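Phospholipase/Carboxylesterase (Dyadobacter fermentans, PDB 4H0C) probably hydrolyses carboxylic esters, perhaps including the thioester of palmitoylated proteins, as an alpha/beta hydrolase related to the phospholipase/carboxylesterase enzymes. Local coordinates at residues Ser61-Ser66 and Gln72-Ala77. Numbering follows the deposited sequence.
Sequences SWYPYS and QQNQPA
The buried amide of Asn74 reaches across to the backbone of 61-66 and uses both its ends there. Its OD1 takes the N-H of Tyr65 (N to OD1 3.0 Å), the donor lying in the carbonyl plane on a lone pair, with an N-H...O angle of 155°. Its ND2 gives a more bent bond to Ser66 O (3.0 Å), which lies in the amide plane, though ND2 stands above the plane of that carbonyl. Two bonds to neighbouring residues fix the rotation of the amide. Pro64, with no N-H to offer, brings CD to 3.2 Å from Asn74 OD1. Tyr63, its CG between the backbone N and the carbonyl carbon (chi1 44°), sets CB 3.6 Å from Asn74 OD1, its ring plane 63° from the amide. Asn74 thus ties two limbs of the long connection between strand 50-55 and helix 77-94 of the alpha/beta-hydrolase fold, and at the helix start Ala77 CB packs 4.1 Å from Pro64 CD. Tyr65 CD2 presents the ring edge to Gln73 O at 3.3 Å. Other polar groups of 61-66 are satisfied from outside the pair: Tyr65 O accepts from Arg31 NH2, Trp62 NE1 gives to His29 O, and Tyr63 OH, near the presumed Ser-His-Asp triad, hydrogen-bonds a citrate probably from the crystallisation liquor.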
loop_
_atom_site.group_PDB
_atom_site.type_symbol
_atom_site.label_atom_id
_atom_site.label_comp_id
_atom_site.label_asym_id
_atom_site.label_seq_id
_atom_site.Cartn_x
_atom_site.Cartn_y
_atom_site.Cartn_z
ATOM N N SER A 61 -7.020 -12.549 -1.444
ATOM C CA SER A 61 -6.156 -12.360 -0.292
ATOM C C SER A 61 -4.698 -12.407 -0.708
ATOM O O SER A 61 -4.246 -13.399 -1.310
ATOM C CB SER A 61 -6.454 -13.428 0.776
ATOM O OG SER A 61 -5.566 -13.300 1.888
ATOM N N TRP A 62 -3.962 -11.335 -0.385
ATOM C CA TRP A 62 -2.524 -11.240 -0.735
ATOM C C TRP A 62 -1.653 -12.321 -0.147
ATOM O O TRP A 62 -0.717 -12.787 -0.797
ATOM C CB TRP A 62 -1.974 -9.839 -0.445
ATOM C CG TRP A 62 -2.732 -8.789 -1.222
ATOM C CD1 TRP A 62 -3.550 -7.766 -0.731
ATOM C CD2 TRP A 62 -2.749 -8.633 -2.678
ATOM N NE1 TRP A 62 -4.062 -7.019 -1.764
ATOM C CE2 TRP A 62 -3.635 -7.502 -2.967
ATOM C CE3 TRP A 62 -2.166 -9.324 -3.730
ATOM C CZ2 TRP A 62 -3.888 -7.078 -4.282
ATOM C CZ3 TRP A 62 -2.416 -8.895 -5.035
ATOM C CH2 TRP A 62 -3.268 -7.797 -5.303
ATOM N N TYR A 63 -1.954 -12.730 1.078
ATOM C CA TYR A 63 -1.172 -13.780 1.752
ATOM C C TYR A 63 -2.083 -14.355 2.846
ATOM O O TYR A 63 -2.967 -13.638 3.351
ATOM C CB TYR A 63 0.163 -13.193 2.322
ATOM C CG TYR A 63 -0.007 -11.866 3.032
ATOM C CD1 TYR A 63 -0.473 -11.819 4.359
ATOM C CD2 TYR A 63 0.234 -10.653 2.378
ATOM C CE1 TYR A 63 -0.673 -10.601 5.007
ATOM C CE2 TYR A 63 0.075 -9.450 3.027
ATOM C CZ TYR A 63 -0.408 -9.427 4.327
ATOM O OH TYR A 63 -0.612 -8.239 4.958
ATOM N N PRO A 64 -1.889 -15.638 3.213
ATOM C CA PRO A 64 -2.926 -16.369 3.980
ATOM C C PRO A 64 -3.137 -16.028 5.460
ATOM O O PRO A 64 -4.232 -16.239 5.977
ATOM C CB PRO A 64 -2.486 -17.832 3.860
ATOM C CG PRO A 64 -1.002 -17.750 3.608
ATOM C CD PRO A 64 -0.838 -16.544 2.715
ATOM N N TYR A 65 -2.096 -15.530 6.121
ATOM C CA TYR A 65 -2.090 -15.352 7.568
ATOM C C TYR A 65 -1.882 -13.904 7.960
ATOM O O TYR A 65 -1.688 -13.046 7.082
ATOM C CB TYR A 65 -0.995 -16.248 8.159
ATOM C CG TYR A 65 -1.192 -17.704 7.789
ATOM C CD1 TYR A 65 -2.394 -18.364 8.106
ATOM C CD2 TYR A 65 -0.202 -18.423 7.128
ATOM C CE1 TYR A 65 -2.591 -19.698 7.783
ATOM C CE2 TYR A 65 -0.393 -19.763 6.811
ATOM C CZ TYR A 65 -1.587 -20.384 7.132
ATOM O OH TYR A 65 -1.769 -21.703 6.801
ATOM N N SER A 66 -1.920 -13.624 9.272
ATOM C CA SER A 66 -1.575 -12.287 9.776
ATOM C C SER A 66 -0.294 -11.791 9.124
ATOM O O SER A 66 0.649 -12.571 8.918
ATOM C CB SER A 66 -1.357 -12.325 11.285
ATOM O OG SER A 66 -0.792 -11.108 11.744
ATOM N N GLN A 72 7.895 -16.760 6.546
ATOM C CA GLN A 72 7.919 -17.960 5.700
ATOM C C GLN A 72 6.542 -18.635 5.576
ATOM O O GLN A 72 6.268 -19.295 4.567
ATOM C CB GLN A 72 9.028 -18.942 6.109
ATOM C CG GLN A 72 10.438 -18.443 5.766
ATOM C CD GLN A 72 10.592 -17.958 4.310
ATOM O OE1 GLN A 72 10.220 -18.662 3.356
ATOM N NE2 GLN A 72 11.150 -16.753 4.136
ATOM N N GLN A 73 5.677 -18.453 6.577
ATOM C CA GLN A 73 4.322 -19.037 6.543
ATOM C C GLN A 73 3.421 -18.317 5.555
ATOM O O GLN A 73 2.394 -18.857 5.148
ATOM C CB GLN A 73 3.694 -19.094 7.946
ATOM C CG GLN A 73 4.397 -20.100 8.848
ATOM C CD GLN A 73 3.980 -19.982 10.294
ATOM O OE1 GLN A 73 3.075 -19.221 10.632
ATOM N NE2 GLN A 73 4.650 -20.743 11.168
ATOM N N ASN A 74 3.835 -17.115 5.152
ATOM C CA ASN A 74 3.116 -16.298 4.158
ATOM C C ASN A 74 3.732 -16.357 2.786
ATOM O O ASN A 74 3.310 -15.629 1.879
ATOM C CB ASN A 74 2.993 -14.837 4.615
ATOM C CG ASN A 74 1.772 -14.622 5.506
ATOM O OD1 ASN A 74 0.694 -15.172 5.229
ATOM N ND2 ASN A 74 1.918 -13.811 6.558
ATOM N N GLN A 75 4.731 -17.228 2.646
ATOM C CA GLN A 75 5.456 -17.411 1.385
ATOM C C GLN A 75 5.068 -18.752 0.779
ATOM O O GLN A 75 4.856 -19.717 1.525
ATOM C CB GLN A 75 6.964 -17.357 1.641
ATOM C CG GLN A 75 7.476 -15.974 2.018
ATOM C CD GLN A 75 7.397 -14.966 0.878
ATOM O OE1 GLN A 75 6.754 -15.206 -0.154
ATOM N NE2 GLN A 75 8.051 -13.825 1.061
ATOM N N PRO A 76 5.018 -18.850 -0.562
ATOM C CA PRO A 76 5.430 -17.891 -1.607
ATOM C C PRO A 76 4.382 -16.858 -2.043
ATOM O O PRO A 76 4.686 -16.038 -2.894
ATOM C CB PRO A 76 5.780 -18.813 -2.781
ATOM C CG PRO A 76 4.787 -19.917 -2.617
ATOM C CD PRO A 76 4.780 -20.183 -1.141
ATOM N N ALA A 77 3.188 -16.872 -1.447
ATOM C CA ALA A 77 2.114 -15.937 -1.823
ATOM C C ALA A 77 2.547 -14.478 -1.708
ATOM O O ALA A 77 2.260 -13.667 -2.616
ATOM C CB ALA A 77 0.869 -16.181 -0.983
#